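Local atomic coordinates of GCN5-related N-acetyltransferase (Anabaena variabilis, PDB entry 2OZG), a protein that binds coenzyme A and, as a member of the GNAT family, probably transfers acetyl groups to amines, possibly those of aminoglycosides. Residues Ile206-Thr219 with Ile231-Phe245. Sequence-based numbering, arbitrary orientation.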
loop_
_atom_site.group_PDB
_atom_site.type_symbol
_atom_site.label_atom_id
_atom_site.label_comp_id
_atom_site.label_asym_id
_atom_site.label_seq_id
_atom_site.Cartn_x
_atom_site.Cartn_y
_atom_site.Cartn_z
ATOM N N ILE A 206 32.853 18.204 10.324
ATOM C CA ILE A 206 33.018 18.816 9.019
ATOM C C ILE A 206 34.000 19.951 9.197
ATOM O O ILE A 206 33.777 20.844 10.003
ATOM C CB ILE A 206 31.697 19.441 8.500
ATOM C CG1 ILE A 206 30.626 18.374 8.396
ATOM C CG2 ILE A 206 31.910 20.047 7.114
ATOM C CD1 ILE A 206 29.230 18.875 8.194
ATOM N N GLY A 207 35.090 19.906 8.453
ATOM C CA GLY A 207 36.074 20.964 8.451
ATOM C C GLY A 207 37.477 20.478 8.315
ATOM O O GLY A 207 37.740 19.253 8.400
ATOM N N ASP A 208 38.385 21.422 8.026
ATOM C CA ASP A 208 39.803 21.085 8.000
ATOM C C ASP A 208 40.150 20.763 9.448
ATOM O O ASP A 208 39.383 21.097 10.374
ATOM C CB ASP A 208 40.700 22.210 7.461
ATOM C CG ASP A 208 40.461 22.507 5.996
ATOM O OD1 ASP A 208 40.351 21.563 5.188
ATOM O OD2 ASP A 208 40.395 23.707 5.647
ATOM N N LYS A 209 41.290 20.082 9.608
ATOM C CA LYS A 209 41.793 19.646 10.912
ATOM C C LYS A 209 41.895 20.830 11.846
ATOM O O LYS A 209 42.455 21.866 11.468
ATOM C CB LYS A 209 43.189 18.982 10.780
ATOM N N ASP A 210 41.345 20.671 13.049
ATOM C CA ASP A 210 41.424 21.700 14.096
ATOM C C ASP A 210 40.698 23.009 13.743
ATOM O O ASP A 210 40.898 24.021 14.406
ATOM C CB ASP A 210 42.903 22.034 14.437
ATOM C CG ASP A 210 43.773 20.790 14.678
ATOM O OD1 ASP A 210 43.281 19.793 15.274
ATOM O OD2 ASP A 210 44.966 20.838 14.274
ATOM N N LYS A 211 39.881 22.993 12.688
ATOM C CA LYS A 211 39.080 24.160 12.298
ATOM C C LYS A 211 37.676 23.645 11.963
ATOM O O LYS A 211 37.171 23.835 10.855
ATOM C CB LYS A 211 39.722 24.887 11.118
ATOM N N PRO A 212 37.033 22.988 12.938
ATOM C CA PRO A 212 35.731 22.426 12.651
ATOM C C PRO A 212 34.695 23.474 12.336
ATOM O O PRO A 212 34.642 24.491 13.026
ATOM C CB PRO A 212 35.373 21.675 13.938
ATOM C CG PRO A 212 36.314 22.070 14.941
ATOM C CD PRO A 212 37.470 22.732 14.319
ATOM N N GLN A 213 33.863 23.202 11.330
ATOM C CA GLN A 213 32.817 24.094 10.915
ATOM C C GLN A 213 31.416 23.489 11.009
ATOM O O GLN A 213 30.433 24.143 10.742
ATOM C CB GLN A 213 33.109 24.577 9.515
ATOM C CG GLN A 213 34.403 25.403 9.442
ATOM C CD GLN A 213 34.571 26.127 8.137
ATOM O OE1 GLN A 213 33.659 26.826 7.678
ATOM N NE2 GLN A 213 35.760 25.975 7.520
ATOM N N GLY A 214 31.325 22.246 11.433
ATOM C CA GLY A 214 30.054 21.610 11.569
ATOM C C GLY A 214 30.238 20.153 11.866
ATOM O O GLY A 214 31.370 19.681 11.998
ATOM N N TYR A 215 29.115 19.434 11.954
ATOM C CA TYR A 215 29.180 18.023 12.244
ATOM C C TYR A 215 27.892 17.311 11.808
ATOM O O TYR A 215 26.874 17.971 11.445
ATOM C CB TYR A 215 29.531 17.808 13.741
ATOM C CG TYR A 215 28.440 18.181 14.749
ATOM C CD1 TYR A 215 27.320 17.396 14.899
ATOM C CD2 TYR A 215 28.585 19.263 15.616
ATOM C CE1 TYR A 215 26.294 17.734 15.828
ATOM C CE2 TYR A 215 27.614 19.562 16.560
ATOM C CZ TYR A 215 26.470 18.805 16.667
ATOM O OH TYR A 215 25.547 19.131 17.656
ATOM N N ILE A 216 27.971 15.983 11.728
ATOM C CA ILE A 216 26.787 15.156 11.424
ATOM C C ILE A 216 26.834 13.919 12.302
ATOM O O ILE A 216 27.887 13.256 12.416
ATOM C CB ILE A 216 26.733 14.687 9.944
ATOM C CG1 ILE A 216 27.091 15.815 8.991
ATOM C CG2 ILE A 216 25.380 14.092 9.629
ATOM C CD1 ILE A 216 27.119 15.420 7.494
ATOM N N ILE A 217 25.682 13.611 12.906
ATOM C CA ILE A 217 25.482 12.431 13.736
ATOM C C ILE A 217 24.305 11.654 13.150
ATOM O O ILE A 217 23.226 12.228 12.977
ATOM C CB ILE A 217 25.145 12.770 15.177
ATOM C CG1 ILE A 217 26.229 13.640 15.780
ATOM C CG2 ILE A 217 24.995 11.444 15.967
ATOM C CD1 ILE A 217 25.871 14.226 17.129
ATOM N N PHE A 218 24.523 10.359 12.880
ATOM C CA PHE A 218 23.535 9.574 12.206
ATOM C C PHE A 218 23.591 8.099 12.472
ATOM O O PHE A 218 24.562 7.559 13.042
ATOM C CB PHE A 218 23.595 9.919 10.716
ATOM C CG PHE A 218 24.834 9.375 9.988
ATOM C CD1 PHE A 218 24.827 8.083 9.475
ATOM C CD2 PHE A 218 25.980 10.144 9.826
ATOM C CE1 PHE A 218 25.943 7.541 8.848
ATOM C CE2 PHE A 218 27.085 9.618 9.136
ATOM C CZ PHE A 218 27.038 8.311 8.646
ATOM N N THR A 219 22.510 7.439 12.099
ATOM C CA THR A 219 22.408 5.986 12.135
ATOM C C THR A 219 21.954 5.534 10.738
ATOM O O THR A 219 21.517 6.353 9.912
ATOM C CB THR A 219 21.371 5.453 13.178
ATOM O OG1 THR A 219 20.090 6.018 12.912
ATOM C CG2 THR A 219 21.782 5.769 14.605
ATOM N N ILE A 231 19.676 11.175 10.048
ATOM C CA ILE A 231 20.513 12.157 10.673
ATOM C C ILE A 231 19.801 12.653 11.940
ATOM O O ILE A 231 18.751 13.273 11.861
ATOM C CB ILE A 231 20.822 13.325 9.723
ATOM C CG1 ILE A 231 21.623 12.842 8.496
ATOM C CG2 ILE A 231 21.605 14.399 10.442
ATOM C CD1 ILE A 231 21.791 13.877 7.379
ATOM N N ARG A 232 20.383 12.416 13.114
ATOM C CA ARG A 232 19.724 12.851 14.363
ATOM C C ARG A 232 20.180 14.197 14.850
ATOM O O ARG A 232 19.454 14.834 15.593
ATOM C CB ARG A 232 19.857 11.832 15.473
ATOM C CG ARG A 232 21.241 11.332 15.694
ATOM C CD ARG A 232 21.348 10.273 16.822
ATOM N NE ARG A 232 20.598 9.051 16.567
ATOM C CZ ARG A 232 20.480 8.064 17.465
ATOM N NH1 ARG A 232 21.050 8.161 18.663
ATOM N NH2 ARG A 232 19.804 6.991 17.185
ATOM N N ASP A 233 21.354 14.663 14.435
ATOM C CA ASP A 233 21.791 15.993 14.825
ATOM C C ASP A 233 22.820 16.416 13.791
ATOM O O ASP A 233 23.502 15.589 13.223
ATOM C CB ASP A 233 22.411 15.963 16.236
ATOM C CG ASP A 233 22.638 17.335 16.824
ATOM O OD1 ASP A 233 21.973 18.311 16.371
ATOM O OD2 ASP A 233 23.456 17.412 17.797
ATOM N N TRP A 234 22.861 17.704 13.495
ATOM C CA TRP A 234 23.833 18.217 12.561
ATOM C C TRP A 234 24.058 19.673 12.921
ATOM O O TRP A 234 23.165 20.313 13.504
ATOM C CB TRP A 234 23.358 18.079 11.098
ATOM C CG TRP A 234 21.974 18.758 10.851
ATOM C CD1 TRP A 234 20.779 18.163 10.954
ATOM C CD2 TRP A 234 21.709 20.124 10.497
ATOM N NE1 TRP A 234 19.798 19.042 10.684
ATOM C CE2 TRP A 234 20.343 20.268 10.434
ATOM C CE3 TRP A 234 22.505 21.245 10.299
ATOM C CZ2 TRP A 234 19.740 21.471 10.137
ATOM C CZ3 TRP A 234 21.933 22.420 10.029
ATOM C CH2 TRP A 234 20.545 22.555 9.963
ATOM N N VAL A 235 25.242 20.171 12.527
ATOM C CA VAL A 235 25.593 21.556 12.626
ATOM C C VAL A 235 26.334 21.997 11.345
ATOM O O VAL A 235 27.203 21.285 10.840
ATOM C CB VAL A 235 26.429 21.877 13.907
ATOM C CG1 VAL A 235 27.158 23.218 13.793
ATOM C CG2 VAL A 235 25.544 21.847 15.146
ATOM N N THR A 236 25.941 23.162 10.805
ATOM C CA THR A 236 26.607 23.780 9.629
ATOM C C THR A 236 26.726 25.270 9.926
ATOM O O THR A 236 25.704 26.004 9.982
ATOM C CB THR A 236 25.883 23.504 8.284
ATOM O OG1 THR A 236 24.549 23.977 8.352
ATOM C CG2 THR A 236 25.818 22.008 8.028
ATOM N N LEU A 237 27.954 25.724 10.184
ATOM C CA LEU A 237 28.156 27.131 10.566
ATOM C C LEU A 237 28.449 28.049 9.388
ATOM O O LEU A 237 28.326 29.264 9.516
ATOM C CB LEU A 237 29.244 27.293 11.612
ATOM C CG LEU A 237 29.038 26.552 12.927
ATOM C CD1 LEU A 237 30.230 26.791 13.849
ATOM C CD2 LEU A 237 27.743 26.990 13.593
ATOM N N SER A 238 28.764 27.467 8.235
ATOM C CA SER A 238 29.177 28.228 7.078
ATOM C C SER A 238 28.738 27.493 5.826
ATOM O O SER A 238 28.410 26.315 5.884
ATOM C CB SER A 238 30.704 28.330 7.075
ATOM O OG SER A 238 31.267 27.041 6.857
ATOM N N ASN A 239 28.776 28.187 4.703
ATOM C CA ASN A 239 28.413 27.577 3.429
ATOM C C ASN A 239 29.313 26.408 3.004
ATOM O O ASN A 239 28.820 25.425 2.462
ATOM C CB ASN A 239 28.364 28.636 2.335
ATOM C CG ASN A 239 27.867 28.064 1.032
ATOM O OD1 ASN A 239 26.845 27.323 0.958
ATOM N ND2 ASN A 239 28.595 28.371 0.009
ATOM N N PRO A 240 30.648 26.531 3.188
ATOM C CA PRO A 240 31.501 25.358 2.920
ATOM C C PRO A 240 31.072 24.119 3.754
ATOM O O PRO A 240 31.197 23.008 3.287
ATOM C CB PRO A 240 32.864 25.845 3.320
ATOM C CG PRO A 240 32.797 27.331 3.074
ATOM C CD PRO A 240 31.453 27.709 3.520
ATOM N N ALA A 241 30.567 24.325 4.972
ATOM C CA ALA A 241 30.081 23.189 5.774
ATOM C C ALA A 241 28.811 22.650 5.158
ATOM O O ALA A 241 28.637 21.446 5.121
ATOM C CB ALA A 241 29.870 23.563 7.227
ATOM N N VAL A 242 27.943 23.535 4.653
ATOM C CA VAL A 242 26.705 23.094 4.006
ATOM C C VAL A 242 26.986 22.291 2.741
ATOM O O VAL A 242 26.437 21.208 2.588
ATOM C CB VAL A 242 25.675 24.222 3.707
ATOM C CG1 VAL A 242 24.419 23.624 3.073
ATOM C CG2 VAL A 242 25.283 24.984 4.962
ATOM N N GLN A 243 27.861 22.780 1.863
ATOM C CA GLN A 243 28.216 22.034 0.629
ATOM C C GLN A 243 28.824 20.673 0.943
ATOM O O GLN A 243 28.573 19.658 0.264
ATOM C CB GLN A 243 29.201 22.819 -0.229
ATOM C CG GLN A 243 28.675 24.127 -0.785
ATOM C CD GLN A 243 27.432 24.008 -1.740
ATOM O OE1 GLN A 243 27.102 22.927 -2.236
ATOM N NE2 GLN A 243 26.773 25.156 -2.012
ATOM N N SER A 244 29.629 20.661 1.985
ATOM C CA SER A 244 30.327 19.464 2.441
ATOM C C SER A 244 29.356 18.439 3.017
ATOM O O SER A 244 29.460 17.255 2.780
ATOM C CB SER A 244 31.438 19.879 3.411
ATOM O OG SER A 244 32.497 20.602 2.726
ATOM N N PHE A 245 28.348 18.930 3.723
ATOM C CA PHE A 245 27.286 18.111 4.259
ATOM C C PHE A 245 26.548 17.369 3.149
ATOM O O PHE A 245 26.444 16.146 3.157
ATOM C CB PHE A 245 26.360 19.089 4.984
ATOM C CG PHE A 245 25.077 18.516 5.512
ATOM C CD1 PHE A 245 25.004 17.995 6.800
ATOM C CD2 PHE A 245 23.881 18.643 4.778
ATOM C CE1 PHE A 245 23.745 17.530 7.323
ATOM C CE2 PHE A 245 22.677 18.157 5.265
ATOM C CZ PHE A 245 22.609 17.625 6.566
HETATM O O HOH W 1 19.434 8.589 13.918
#
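Tyr215 lies against Val235, its partner in an antiparallel hydrogen-bonded pair, showing how one ring can grip a strand by face and edge. Val235 CB sits over the ring, 4.0 Å from its centroid, in a CH-pi contact offset toward the rim. At the ring edge, Tyr215 OH donates to Asp233 OD2 over 2.7 Å, meeting the oxygen from above a carboxylate plane turned 78° from the ring. The phenol reaches it because CG is wedged between the backbone N and carbonyl carbon (chi1 70°), laying the ring across the adjoining strand. A phenylalanine here would probably keep the packing on Val235 but leave Asp233 OD2 without its hydroxyl donor, reliant on the salt bridge with Arg184. Helix 165-177 backs this face through Phe167, edge-to-face with Tyr215.

On the opposite sheet face, packing is mostly hydrocarbon: Ile216 turns CD1 to Phe245 CD1 (3.4 Å) and CG2 to Ile231 CG2, while Ile206 CG2 rests on Ser244 CB, joining helix 239-250 to the sheet. At the strand end, Gln213 O accepts from Leu237 N, and its OE1 from Ser238 OG at a doubtfully short distance. Ser238 is the helix N-cap, its OG weakly accepting from Ala241 N. Arg232 NE and Thr219 OG1 share a water, and Arg232 NH1 binds Leu192 O.

A classic bulge shifts the register where Arg232 and Asp233 both face Ile217, Asp233 N adding a weak bond to Ile217 O beside that from Arg232 N. The whole is a bulged antiparallel beta hairpin with its following helix packed on one face, within the second GNAT-family region.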